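Probable dipeptidase (Pseudomonas aeruginosa, PDB 3B40) is a probable TIM-barrel metallodipeptidase of the membrane dipeptidase family (M19), likely to hydrolyse dipeptides. Local coordinates at residues M135-A140 / R159-S164; W171-R176 / D186-L191; D210-S215 / V231-A236. The protein carries 11 engineered substitutions. All coordinates share one frame; numbering follows the deposited sequence.

In the fold
Contacts 1 and 3 lie in the buried core of the barrel and share one parallel sheet, joined where Phe161 of contact 1 meets Asp210 of contact 3. Contact 2 is partly buried and ties two parts of the long loop between strand 160-162 and helix 193-205. The chemistry follows the place. Contact 1 is a strand ladder with sulfur and aromatic packing; contact 3, where strands give way to loops, replaces much of this with buried carboxylate, hydroxyl, imidazole and amide bonds; contact 2 centres on the Asp173 carboxylate gripping turn amides, with bridging waters. Contact 2 also reaches contact 3 through Arg176 with Gln213, and packs on contact 1 through Trp171 against Ala140.

Contact 1: residues M135-A140 / R159-S164. Engineered in segment 159-164: Ser164 (natural residue Asn).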
ATOM      1  N   MET A 135      -3.534 -11.410   5.674  1.00 16.77           N
ATOM      2  CA  MET A 135      -3.073 -11.847   4.367  1.00 14.69           C
ATOM      3  C   MET A 135      -3.870 -11.039   3.379  1.00 15.64           C
ATOM      4  O   MET A 135      -5.091 -11.148   3.334  1.00 14.65           O
ATOM      5  CB  MET A 135      -3.379 -13.319   4.112  1.00 14.68           C
ATOM      6  CG  MET A 135      -2.835 -13.828   2.756  1.00 14.48           C
ATOM      7  SD  MET A 135      -2.991 -15.649   2.467  1.00 10.06           S
ATOM      8  CE  MET A 135      -1.881 -16.236   3.761  1.00 17.73           C
ATOM      9  N   SER A 136      -3.179 -10.217   2.598  1.00 15.75           N
ATOM     10  CA  SER A 136      -3.878  -9.411   1.587  1.00 16.33           C
ATOM     11  C   SER A 136      -3.388  -9.883   0.226  1.00 15.91           C
ATOM     12  O   SER A 136      -2.586 -10.811   0.153  1.00 16.21           O
ATOM     13  CB  SER A 136      -3.635  -7.919   1.811  1.00 15.76           C
ATOM     14  OG  SER A 136      -2.241  -7.632   1.901  1.00 16.85           O
ATOM     15  N   MET A 137      -3.904  -9.277  -0.836  1.00 16.44           N
ATOM     16  CA  MET A 137      -3.525  -9.605  -2.200  1.00 16.19           C
ATOM     17  C   MET A 137      -3.624  -8.278  -2.925  1.00 17.33           C
ATOM     18  O   MET A 137      -4.587  -7.533  -2.712  1.00 18.23           O
ATOM     19  CB  MET A 137      -4.511 -10.649  -2.785  1.00 15.94           C
ATOM     20  CG  MET A 137      -4.211 -11.120  -4.201  1.00 15.83           C
ATOM     21  SD  MET A 137      -4.805 -12.776  -4.664  1.00 15.21           S
ATOM     22  CE  MET A 137      -6.510 -12.448  -4.879  1.00 15.25           C
ATOM     23  N   LEU A 138      -2.627  -7.948  -3.740  1.00 17.58           N
ATOM     24  CA  LEU A 138      -2.683  -6.719  -4.507  1.00 18.84           C
ATOM     25  C   LEU A 138      -2.304  -7.061  -5.929  1.00 19.00           C
ATOM     26  O   LEU A 138      -1.300  -7.742  -6.148  1.00 20.15           O
ATOM     27  CB  LEU A 138      -1.765  -5.630  -3.901  1.00 18.31           C
ATOM     28  CG  LEU A 138      -1.724  -4.220  -4.514  1.00 18.13           C
ATOM     29  CD1 LEU A 138      -3.025  -3.469  -4.277  1.00 13.09           C
ATOM     30  CD2 LEU A 138      -0.570  -3.413  -3.899  1.00 18.24           C
ATOM     31  N   ASN A 139      -3.149  -6.628  -6.866  1.00 19.66           N
ATOM     32  CA  ASN A 139      -2.937  -6.739  -8.328  1.00 18.84           C
ATOM     33  C   ASN A 139      -3.677  -7.925  -8.972  1.00 19.06           C
ATOM     34  O   ASN A 139      -3.365  -9.096  -8.695  1.00 18.89           O
ATOM     35  CB  ASN A 139      -1.459  -6.819  -8.669  1.00 18.91           C
ATOM     36  CG  ASN A 139      -1.163  -6.464 -10.121  1.00 18.99           C
ATOM     37  OD1 ASN A 139      -2.019  -5.944 -10.848  1.00 14.91           O
ATOM     38  ND2 ASN A 139       0.074  -6.692 -10.523  1.00 17.73           N
ATOM     39  N   ALA A 140      -4.651  -7.629  -9.832  1.00 17.92           N
ATOM     40  CA  ALA A 140      -5.397  -8.694 -10.530  1.00 17.52           C
ATOM     41  C   ALA A 140      -4.619  -9.328 -11.698  1.00 18.26           C
ATOM     42  O   ALA A 140      -5.034 -10.360 -12.223  1.00 18.05           O
ATOM     43  CB  ALA A 140      -6.733  -8.152 -11.029  1.00 17.30           C
ATOM     44  N   ARG A 159      -7.836 -11.862   2.896  1.00 13.94           N
ATOM     45  CA  ARG A 159      -8.954 -11.141   3.494  1.00 13.42           C
ATOM     46  C   ARG A 159      -9.169  -9.718   2.951  1.00 13.79           C
ATOM     47  O   ARG A 159     -10.141  -9.039   3.331  1.00 13.89           O
ATOM     48  CB  ARG A 159      -8.814 -11.153   5.024  1.00 14.39           C
ATOM     49  CG  ARG A 159      -9.080 -12.524   5.662  1.00 13.17           C
ATOM     50  CD  ARG A 159     -10.506 -12.982   5.438  1.00 10.89           C
ATOM     51  NE  ARG A 159     -10.741 -14.352   5.896  1.00 14.40           N
ATOM     52  CZ  ARG A 159     -10.561 -15.470   5.185  1.00 14.97           C
ATOM     53  NH1 ARG A 159     -10.099 -15.454   3.936  1.00 13.59           N
ATOM     54  NH2 ARG A 159     -10.834 -16.629   5.758  1.00 14.80           N
ATOM     55  N   MET A 160      -8.287  -9.291   2.033  1.00 13.32           N
ATOM     56  CA  MET A 160      -8.352  -7.963   1.404  1.00 11.41           C
ATOM     57  C   MET A 160      -7.752  -8.140   0.014  1.00 13.50           C
ATOM     58  O   MET A 160      -6.775  -8.866  -0.125  1.00 13.93           O
ATOM     59  CB  MET A 160      -7.530  -6.918   2.216  1.00 11.94           C
ATOM     60  CG  MET A 160      -7.560  -5.436   1.663  1.00 11.60           C
ATOM     61  SD  MET A 160      -6.999  -4.012   2.723  1.00  6.01           S
ATOM     62  CE  MET A 160      -5.296  -4.431   3.093  1.00 15.61           C
ATOM     63  N   PHE A 161      -8.353  -7.496  -0.995  1.00 12.85           N
ATOM     64  CA  PHE A 161      -7.913  -7.573  -2.394  1.00 14.15           C
ATOM     65  C   PHE A 161      -7.929  -6.177  -3.033  1.00 13.94           C
ATOM     66  O   PHE A 161      -8.954  -5.449  -3.003  1.00 13.77           O
ATOM     67  CB  PHE A 161      -8.836  -8.532  -3.194  1.00 14.91           C
ATOM     68  CG  PHE A 161      -8.502  -8.624  -4.672  1.00 15.24           C
ATOM     69  CD1 PHE A 161      -9.257  -7.939  -5.621  1.00 14.90           C
ATOM     70  CD2 PHE A 161      -7.429  -9.379  -5.102  1.00 15.54           C
ATOM     71  CE1 PHE A 161      -8.942  -8.019  -7.002  1.00 16.80           C
ATOM     72  CE2 PHE A 161      -7.114  -9.458  -6.473  1.00 18.17           C
ATOM     73  CZ  PHE A 161      -7.852  -8.780  -7.408  1.00 16.34           C
ATOM     74  N   GLY A 162      -6.781  -5.787  -3.554  1.00 14.33           N
ATOM     75  CA  GLY A 162      -6.681  -4.570  -4.364  1.00 14.90           C
ATOM     76  C   GLY A 162      -6.523  -4.970  -5.805  1.00 14.62           C
ATOM     77  O   GLY A 162      -5.691  -5.801  -6.134  1.00 16.26           O
ATOM     78  N   PHE A 163      -7.357  -4.426  -6.669  1.00 15.18           N
ATOM     79  CA  PHE A 163      -7.293  -4.738  -8.093  1.00 14.88           C
ATOM     80  C   PHE A 163      -6.011  -4.323  -8.762  1.00 15.41           C
ATOM     81  O   PHE A 163      -5.606  -4.925  -9.774  1.00 15.24           O
ATOM     82  CB  PHE A 163      -8.394  -3.966  -8.807  1.00 15.45           C
ATOM     83  CG  PHE A 163      -9.768  -4.545  -8.618  1.00 15.81           C
ATOM     84  CD1 PHE A 163     -10.379  -5.196  -9.664  1.00 14.94           C
ATOM     85  CD2 PHE A 163     -10.471  -4.382  -7.407  1.00 16.58           C
ATOM     86  CE1 PHE A 163     -11.673  -5.726  -9.522  1.00 17.45           C
ATOM     87  CE2 PHE A 163     -11.739  -4.921  -7.254  1.00 19.17           C
ATOM     88  CZ  PHE A 163     -12.354  -5.574  -8.323  1.00 17.11           C
ATOM     89  N   SER A 164      -5.400  -3.249  -8.268  1.00 15.36           N
ATOM     90  CA  SER A 164      -4.361  -2.598  -9.055  1.00 15.19           C
ATOM     91  C   SER A 164      -3.032  -2.509  -8.396  1.00 15.49           C
ATOM     92  O   SER A 164      -2.932  -2.535  -7.182  1.00 17.06           O
ATOM     93  CB  SER A 164      -4.778  -1.180  -9.454  1.00 14.60           C
ATOM     94  OG  SER A 164      -5.966  -1.186 -10.217  1.00 15.23           O
TER
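Met137 and Phe161, neighbours on parallel strands, form the tightly packed part of this contact. Their side chains cross obliquely: the Met137 chain bends at chi3 (76°) and brings its methyl CE 3.2 Å from Phe161 CD2, obliquely to the ring, while Met137 CG meets the ring edge in plane. Met137 SD, 5.5 Å from the Phe161 ring centroid, also lies at the edge, a Met-aromatic contact. Farther round the rim, Ala140 CB sits 3.8 Å from Phe161 CZ.

On the other face of the sheet Leu138 bends over the neighbouring strand, its CD1 3.8 Å from Gly162 CA, in the place a side chain there would take. Here the backbone bonds are regular: Gly162 N donates to Met137 O, and Asn139 N to Gly162 O at 2.8 Å. Farther along, Ala140 N donates to Phe163 O from well above the carbonyl plane.

Toward Arg159 the pairing is looser. The bond from Met137 N to Met160 O is weak, bent to 126° at the hydrogen, and the buried Met160 N has no partner in the model. One step earlier Arg159 N makes a straighter bond to Met135 O, 2.9 Å. The partly exposed Arg159 side chain turns away to the carbonyls of Ala154 and Tyr117.

The strands are the two ends of a beta-alpha-beta crossover through helix 148-155, a repeating step of the TIM barrel. Strands 62-68 and 208-210 flank the pair in the sheet, and helix 193-205 packs on Phe161 and Phe163.

Contact 2: residues W171-R176 / D186-L191; sequences WADSSR and DALGGL. Engineered in segment 171-176: Ala172 (natural residue Ser).
Asp173 grips the backbone of a type I beta turn, Asp186 to Gly189, in a loop-to-loop contact about 18 Å, centre to centre, from the middle of the chain; both segments belong to the long irregular connection between strand 160-162 of the TIM barrel and helix 193-205. Asp173 CG, anti to its own carbonyl carbon (chi1 -61°), is sent toward the turn. The two carboxylate oxygens are divided between amides. Leu188 N donates to the syn lone pair of Asp173 OD1 at 2.8 Å. Gly190 N comes to Asp173 OD2 at 2.9 Å from above the carboxylate plane, 50° out of it. These N-H groups would probably stabilise the negative charge, against the opposing effect of Asp186. The Asp173 backbone joins in, its N donating to Gly190 O at 3.0 Å, so that Gly190 is held by both its amide and its carbonyl. The turn closes on itself through Gly189 N to Asp186 O, and Gln221 holds its end at Gly189 O and the chain beyond at Leu191 N.

Leu188 lays its CB and CG beside Asp173 OD1 and carries CD1 toward Ala172 N. Apolar contact is slight: CB of the engineered Ala172 touches Leu191 CD2 at 3.8 Å.

Water links the rest. One molecule accepts from Asp186 N and donates to Ser174 O; another stands between two acid groups, donating to Asp173 OD2 at 2.7 Å and to Asp186 OD1 at 2.6 Å.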
ATOM      1  N   TRP A 171      -8.715  -6.367 -15.470  1.00 15.68           N
ATOM      2  CA  TRP A 171      -9.841  -6.148 -14.535  1.00 15.50           C
ATOM      3  C   TRP A 171     -10.092  -4.666 -14.219  1.00 14.38           C
ATOM      4  O   TRP A 171     -11.230  -4.248 -14.021  1.00 13.93           O
ATOM      5  CB  TRP A 171      -9.544  -6.884 -13.224  1.00 16.34           C
ATOM      6  CG  TRP A 171      -9.658  -8.384 -13.301  1.00 19.16           C
ATOM      7  CD1 TRP A 171      -9.538  -9.169 -14.425  1.00 23.47           C
ATOM      8  CD2 TRP A 171      -9.961  -9.287 -12.218  1.00 18.22           C
ATOM      9  NE1 TRP A 171      -9.708 -10.507 -14.092  1.00 25.35           N
ATOM     10  CE2 TRP A 171      -9.961 -10.603 -12.747  1.00 22.74           C
ATOM     11  CE3 TRP A 171     -10.196  -9.112 -10.852  1.00 18.62           C
ATOM     12  CZ2 TRP A 171     -10.208 -11.740 -11.951  1.00 21.11           C
ATOM     13  CZ3 TRP A 171     -10.435 -10.239 -10.062  1.00 20.20           C
ATOM     14  CH2 TRP A 171     -10.442 -11.533 -10.615  1.00 20.54           C
ATOM     15  N   ALA A 172      -9.017  -3.886 -14.134  1.00 13.46           N
ATOM     16  CA  ALA A 172      -9.117  -2.496 -13.701  1.00 12.83           C
ATOM     17  C   ALA A 172      -7.992  -1.673 -14.311  1.00 12.42           C
ATOM     18  O   ALA A 172      -6.850  -2.161 -14.409  1.00 11.99           O
ATOM     19  CB  ALA A 172      -9.006  -2.443 -12.175  1.00 12.48           C
ATOM     20  N   ASP A 173      -8.295  -0.425 -14.669  1.00 12.58           N
ATOM     21  CA  ASP A 173      -7.260   0.568 -15.050  1.00 12.49           C
ATOM     22  C   ASP A 173      -6.471   1.044 -13.822  1.00 12.45           C
ATOM     23  O   ASP A 173      -7.030   1.217 -12.738  1.00 11.95           O
ATOM     24  CB  ASP A 173      -7.856   1.812 -15.719  1.00 11.59           C
ATOM     25  CG  ASP A 173      -8.609   1.508 -17.027  1.00 15.97           C
ATOM     26  OD1 ASP A 173      -8.307   0.504 -17.718  1.00 12.23           O
ATOM     27  OD2 ASP A 173      -9.523   2.301 -17.364  1.00 17.57           O
ATOM     28  N   SER A 174      -5.194   1.339 -14.023  1.00 12.87           N
ATOM     29  CA  SER A 174      -4.376   1.816 -12.932  1.00 14.05           C
ATOM     30  C   SER A 174      -4.348   3.354 -12.937  1.00 13.67           C
ATOM     31  O   SER A 174      -4.580   3.979 -13.965  1.00 14.55           O
ATOM     32  CB  SER A 174      -2.967   1.231 -13.044  1.00 12.73           C
ATOM     33  OG  SER A 174      -2.078   1.831 -12.105  1.00 15.92           O
ATOM     34  N   SER A 175      -4.064   3.958 -11.794  1.00 12.88           N
ATOM     35  CA  SER A 175      -3.786   5.393 -11.762  1.00 12.83           C
ATOM     36  C   SER A 175      -2.411   5.690 -12.388  1.00 14.08           C
ATOM     37  O   SER A 175      -2.092   6.838 -12.717  1.00 14.71           O
ATOM     38  CB  SER A 175      -3.866   5.914 -10.328  1.00 13.37           C
ATOM     39  OG  SER A 175      -2.860   5.342  -9.468  1.00 12.52           O
ATOM     40  N   ARG A 176      -1.597   4.643 -12.552  1.00 14.64           N
ATOM     41  CA  ARG A 176      -0.236   4.795 -13.090  1.00 14.45           C
ATOM     42  C   ARG A 176      -0.027   3.826 -14.229  1.00 13.77           C
ATOM     43  O   ARG A 176       0.656   2.797 -14.048  1.00 14.26           O
ATOM     44  CB  ARG A 176       0.801   4.568 -11.988  1.00 14.95           C
ATOM     45  CG  ARG A 176       0.906   5.754 -11.019  1.00 16.63           C
ATOM     46  CD  ARG A 176       2.023   5.511 -10.013  1.00 16.55           C
ATOM     47  NE  ARG A 176       1.672   4.461  -9.050  1.00 20.27           N
ATOM     48  CZ  ARG A 176       2.440   4.096  -8.021  1.00 24.41           C
ATOM     49  NH1 ARG A 176       2.032   3.129  -7.190  1.00 21.71           N
ATOM     50  NH2 ARG A 176       3.623   4.693  -7.828  1.00 22.70           N
ATOM     51  N   ASP A 186      -6.691   5.068 -18.709  1.00 17.40           N
ATOM     52  CA  ASP A 186      -8.106   4.739 -18.675  1.00 17.52           C
ATOM     53  C   ASP A 186      -8.566   3.809 -19.819  1.00 16.49           C
ATOM     54  O   ASP A 186      -9.651   3.985 -20.313  1.00 16.34           O
ATOM     55  CB  ASP A 186      -8.959   6.014 -18.664  1.00 18.85           C
ATOM     56  CG  ASP A 186      -8.560   6.989 -17.565  1.00 20.63           C
ATOM     57  OD1 ASP A 186      -8.598   6.602 -16.370  1.00 23.33           O
ATOM     58  OD2 ASP A 186      -8.244   8.146 -17.901  1.00 21.70           O
ATOM     59  N   ALA A 187      -7.760   2.801 -20.177  1.00 15.63           N
ATOM     60  CA  ALA A 187      -8.026   1.908 -21.315  1.00 15.03           C
ATOM     61  C   ALA A 187      -9.394   1.235 -21.262  1.00 14.61           C
ATOM     62  O   ALA A 187     -10.100   1.154 -22.268  1.00 13.11           O
ATOM     63  CB  ALA A 187      -6.912   0.846 -21.446  1.00 14.94           C
ATOM     64  N   LEU A 188      -9.752   0.730 -20.083  1.00 14.76           N
ATOM     65  CA  LEU A 188     -11.056   0.113 -19.846  1.00 13.96           C
ATOM     66  C   LEU A 188     -12.210   1.077 -19.598  1.00 14.15           C
ATOM     67  O   LEU A 188     -13.380   0.645 -19.561  1.00 14.67           O
ATOM     68  CB  LEU A 188     -10.962  -0.840 -18.627  1.00 14.04           C
ATOM     69  CG  LEU A 188     -10.015  -2.046 -18.798  1.00 14.60           C
ATOM     70  CD1 LEU A 188      -9.932  -2.818 -17.491  1.00 14.05           C
ATOM     71  CD2 LEU A 188     -10.498  -2.945 -19.973  1.00 17.70           C
ATOM     72  N   GLY A 189     -11.911   2.349 -19.332  1.00 13.97           N
ATOM     73  CA  GLY A 189     -12.927   3.244 -18.754  1.00 13.68           C
ATOM     74  C   GLY A 189     -13.263   2.985 -17.277  1.00 14.08           C
ATOM     75  O   GLY A 189     -14.338   3.365 -16.788  1.00 12.84           O
ATOM     76  N   GLY A 190     -12.332   2.374 -16.548  1.00 13.87           N
ATOM     77  CA  GLY A 190     -12.544   2.056 -15.117  1.00 13.61           C
ATOM     78  C   GLY A 190     -12.339   0.565 -14.934  1.00 13.56           C
ATOM     79  O   GLY A 190     -11.205   0.086 -15.072  1.00 13.42           O
ATOM     80  N   LEU A 191     -13.438  -0.160 -14.684  1.00 13.49           N
ATOM     81  CA  LEU A 191     -13.456  -1.636 -14.672  1.00 13.37           C
ATOM     82  C   LEU A 191     -13.946  -2.302 -15.985  1.00 14.41           C
ATOM     83  O   LEU A 191     -14.827  -1.772 -16.669  1.00 13.72           O
ATOM     84  CB  LEU A 191     -14.322  -2.138 -13.532  1.00 12.55           C
ATOM     85  CG  LEU A 191     -14.034  -1.574 -12.132  1.00 12.09           C
ATOM     86  CD1 LEU A 191     -15.127  -2.020 -11.229  1.00 12.69           C
ATOM     87  CD2 LEU A 191     -12.705  -2.075 -11.597  1.00  6.51           C
TER
HETATM   88  O   HOH W   1      -9.941   4.422 -15.696  1.00 17.73           O
HETATM   89  O   HOH W   2      -5.195   3.953 -16.725  1.00 15.26           O

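Contact 3: residues D210-S215 / V231-A236; sequences DVSQMS and VASHSA
A very short hydrogen bond, 2.5 Å from Ser233 OG to Asp210 OD2, is the striking feature of this buried contact. The other carboxylate oxygen, Asp210 OD1, is held between two backbone amides that approach from opposite faces of its plane: Ser233 N from across the contact, at 2.9 Å, and Ser212 N, two residues on, which makes an Asx turn. Three bonds thus fix both the position and the rotation of the carboxylate. Asp210 CG is anti to the backbone N (chi1 178°), which carries CG toward the corner that segment 231-236 turns at Ser233 and His234.

Ser233 OG passes the link on, accepting from His234 ND1 at 2.9 Å. At the far side of the imidazole, His234 NE2 accepts from Gln213 NE2 at 3.1 Å; this bond lies in the amide plane but is tilted 32° from the ring plane. Gln213 OE1 is taken by Arg176, so the amide is held at both ends. Ser212 makes a second polar cluster: its OG accepts from His234 N and shares a 2.7 Å hydrogen bond with Ser235 OG, while Ser212 CB lies 3.4 Å from His234 ND1.

The regular sheet pairing is brief: Val211 N donates to Val231 O, after which segment 210-215 enters a type II beta turn, Val211 to Met214, leading to Ser215 at the N-cap of helix 216-225.

In the TIM barrel, strands 208-210 and 230-235 are consecutive and parallel, joined through helix 216-225 in a beta-alpha-beta crossover; the contact lies where they run out into loops. Met160 of the preceding strand touches Asp210 and Ser233, Val211 packs on helices 216-225 and 249-257, and Ala232 meets Ile255 of the latter.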
ATOM      1  N   ASP A 210      -9.866  -3.162  -1.851  1.00 11.64           N
ATOM      2  CA  ASP A 210      -8.823  -2.136  -1.668  1.00 12.55           C
ATOM      3  C   ASP A 210      -8.676  -1.307  -2.955  1.00 13.35           C
ATOM      4  O   ASP A 210      -8.407  -1.864  -4.024  1.00 13.59           O
ATOM      5  CB  ASP A 210      -7.508  -2.828  -1.293  1.00 13.10           C
ATOM      6  CG  ASP A 210      -6.331  -1.865  -1.131  1.00 15.54           C
ATOM      7  OD1 ASP A 210      -6.512  -0.621  -1.123  1.00  9.34           O
ATOM      8  OD2 ASP A 210      -5.199  -2.389  -1.014  1.00 14.84           O
ATOM      9  N   VAL A 211      -8.900   0.007  -2.854  1.00 12.23           N
ATOM     10  CA  VAL A 211      -8.871   0.855  -4.015  1.00 13.20           C
ATOM     11  C   VAL A 211      -7.555   1.623  -4.224  1.00 12.79           C
ATOM     12  O   VAL A 211      -7.433   2.327  -5.211  1.00 12.67           O
ATOM     13  CB  VAL A 211     -10.089   1.845  -4.061  1.00 12.45           C
ATOM     14  CG1 VAL A 211     -11.407   1.056  -3.982  1.00 11.68           C
ATOM     15  CG2 VAL A 211      -9.981   2.861  -2.940  1.00 14.09           C
ATOM     16  N   SER A 212      -6.579   1.482  -3.328  1.00 12.18           N
ATOM     17  CA  SER A 212      -5.281   2.149  -3.542  1.00 12.36           C
ATOM     18  C   SER A 212      -4.679   1.603  -4.843  1.00 12.57           C
ATOM     19  O   SER A 212      -4.752   0.401  -5.057  1.00 12.68           O
ATOM     20  CB  SER A 212      -4.323   1.905  -2.368  1.00 12.43           C
ATOM     21  OG  SER A 212      -4.689   2.705  -1.251  1.00 12.89           O
ATOM     22  N   GLN A 213      -4.143   2.496  -5.697  1.00 12.34           N
ATOM     23  CA  GLN A 213      -3.462   2.168  -6.977  1.00 12.18           C
ATOM     24  C   GLN A 213      -4.396   2.172  -8.216  1.00 12.43           C
ATOM     25  O   GLN A 213      -3.933   2.269  -9.354  1.00 12.51           O
ATOM     26  CB  GLN A 213      -2.678   0.844  -6.909  1.00 12.98           C
ATOM     27  CG  GLN A 213      -1.620   0.672  -5.745  1.00 13.22           C
ATOM     28  CD  GLN A 213      -0.184   0.951  -6.116  1.00 13.44           C
ATOM     29  OE1 GLN A 213       0.125   1.286  -7.263  1.00 16.17           O
ATOM     30  NE2 GLN A 213       0.743   0.799  -5.122  1.00 13.75           N
ATOM     31  N   MET A 214      -5.699   2.025  -7.979  1.00 11.69           N
ATOM     32  CA  MET A 214      -6.724   1.978  -9.017  1.00 12.02           C
ATOM     33  C   MET A 214      -6.950   3.376  -9.607  1.00 12.23           C
ATOM     34  O   MET A 214      -6.880   4.361  -8.890  1.00 12.82           O
ATOM     35  CB  MET A 214      -8.048   1.487  -8.389  1.00 11.26           C
ATOM     36  CG  MET A 214      -8.042  -0.031  -8.011  1.00 13.95           C
ATOM     37  SD  MET A 214      -9.589  -0.710  -7.311  1.00 11.86           S
ATOM     38  CE  MET A 214     -10.613  -0.919  -8.748  1.00 18.10           C
ATOM     39  N   SER A 215      -7.257   3.460 -10.903  1.00 13.16           N
ATOM     40  CA  SER A 215      -7.641   4.721 -11.542  1.00 12.94           C
ATOM     41  C   SER A 215      -8.887   5.324 -10.849  1.00 13.13           C
ATOM     42  O   SER A 215      -9.623   4.622 -10.107  1.00 13.98           O
ATOM     43  CB  SER A 215      -7.905   4.496 -13.042  1.00 13.78           C
ATOM     44  OG  SER A 215      -9.200   3.984 -13.227  1.00 12.86           O
ATOM     45  N   VAL A 231     -11.720   0.207   1.217  1.00 12.38           N
ATOM     46  CA  VAL A 231     -10.558   0.738   1.896  1.00 13.11           C
ATOM     47  C   VAL A 231      -9.539   1.207   0.859  1.00 12.62           C
ATOM     48  O   VAL A 231      -9.480   0.682  -0.254  1.00 13.40           O
ATOM     49  CB  VAL A 231      -9.973  -0.376   2.868  1.00 13.45           C
ATOM     50  CG1 VAL A 231      -8.569  -0.076   3.312  1.00 15.75           C
ATOM     51  CG2 VAL A 231     -10.953  -0.572   4.111  1.00 12.10           C
ATOM     52  N   ALA A 232      -8.765   2.225   1.199  1.00 11.84           N
ATOM     53  CA  ALA A 232      -7.568   2.525   0.462  1.00 12.00           C
ATOM     54  C   ALA A 232      -6.405   2.157   1.411  1.00 11.89           C
ATOM     55  O   ALA A 232      -6.143   2.897   2.361  1.00 11.68           O
ATOM     56  CB  ALA A 232      -7.527   4.018   0.096  1.00 11.68           C
ATOM     57  N   SER A 233      -5.730   1.038   1.139  1.00 10.80           N
ATOM     58  CA  SER A 233      -4.776   0.456   2.080  1.00 11.48           C
ATOM     59  C   SER A 233      -3.449   1.257   2.174  1.00 11.78           C
ATOM     60  O   SER A 233      -2.730   1.151   3.165  1.00 11.18           O
ATOM     61  CB  SER A 233      -4.504  -1.005   1.705  1.00 11.13           C
ATOM     62  OG  SER A 233      -3.749  -1.046   0.498  1.00 11.48           O
ATOM     63  N   HIS A 234      -3.146   2.065   1.146  1.00 11.10           N
ATOM     64  CA  HIS A 234      -1.973   2.943   1.167  1.00 10.99           C
ATOM     65  C   HIS A 234      -2.153   4.057   0.157  1.00 11.63           C
ATOM     66  O   HIS A 234      -1.785   3.882  -1.033  1.00 12.34           O
ATOM     67  CB  HIS A 234      -0.657   2.167   0.908  1.00 10.41           C
ATOM     68  CG  HIS A 234      -0.638   1.338  -0.356  1.00  9.88           C
ATOM     69  ND1 HIS A 234      -1.671   0.506  -0.726  1.00 11.48           N
ATOM     70  CD2 HIS A 234       0.328   1.165  -1.295  1.00 10.44           C
ATOM     71  CE1 HIS A 234      -1.355  -0.130  -1.846  1.00 13.53           C
ATOM     72  NE2 HIS A 234      -0.142   0.240  -2.204  1.00 12.98           N
ATOM     73  N   SER A 235      -2.735   5.168   0.614  1.00 11.88           N
ATOM     74  CA  SER A 235      -2.974   6.359  -0.236  1.00 12.59           C
ATOM     75  C   SER A 235      -2.714   7.657   0.550  1.00 11.79           C
ATOM     76  O   SER A 235      -2.790   7.641   1.772  1.00 12.21           O
ATOM     77  CB  SER A 235      -4.418   6.348  -0.764  1.00 12.52           C
ATOM     78  OG  SER A 235      -4.592   5.378  -1.800  1.00 14.76           O
ATOM     79  N   ALA A 236      -2.393   8.763  -0.136  1.00 11.40           N
ATOM     80  CA  ALA A 236      -2.256  10.100   0.494  1.00 12.13           C
ATOM     81  C   ALA A 236      -3.134  11.111  -0.296  1.00 13.24           C
ATOM     82  O   ALA A 236      -3.579  10.775  -1.419  1.00 13.90           O
ATOM     83  CB  ALA A 236      -0.774  10.545   0.510  1.00 11.40           C
TER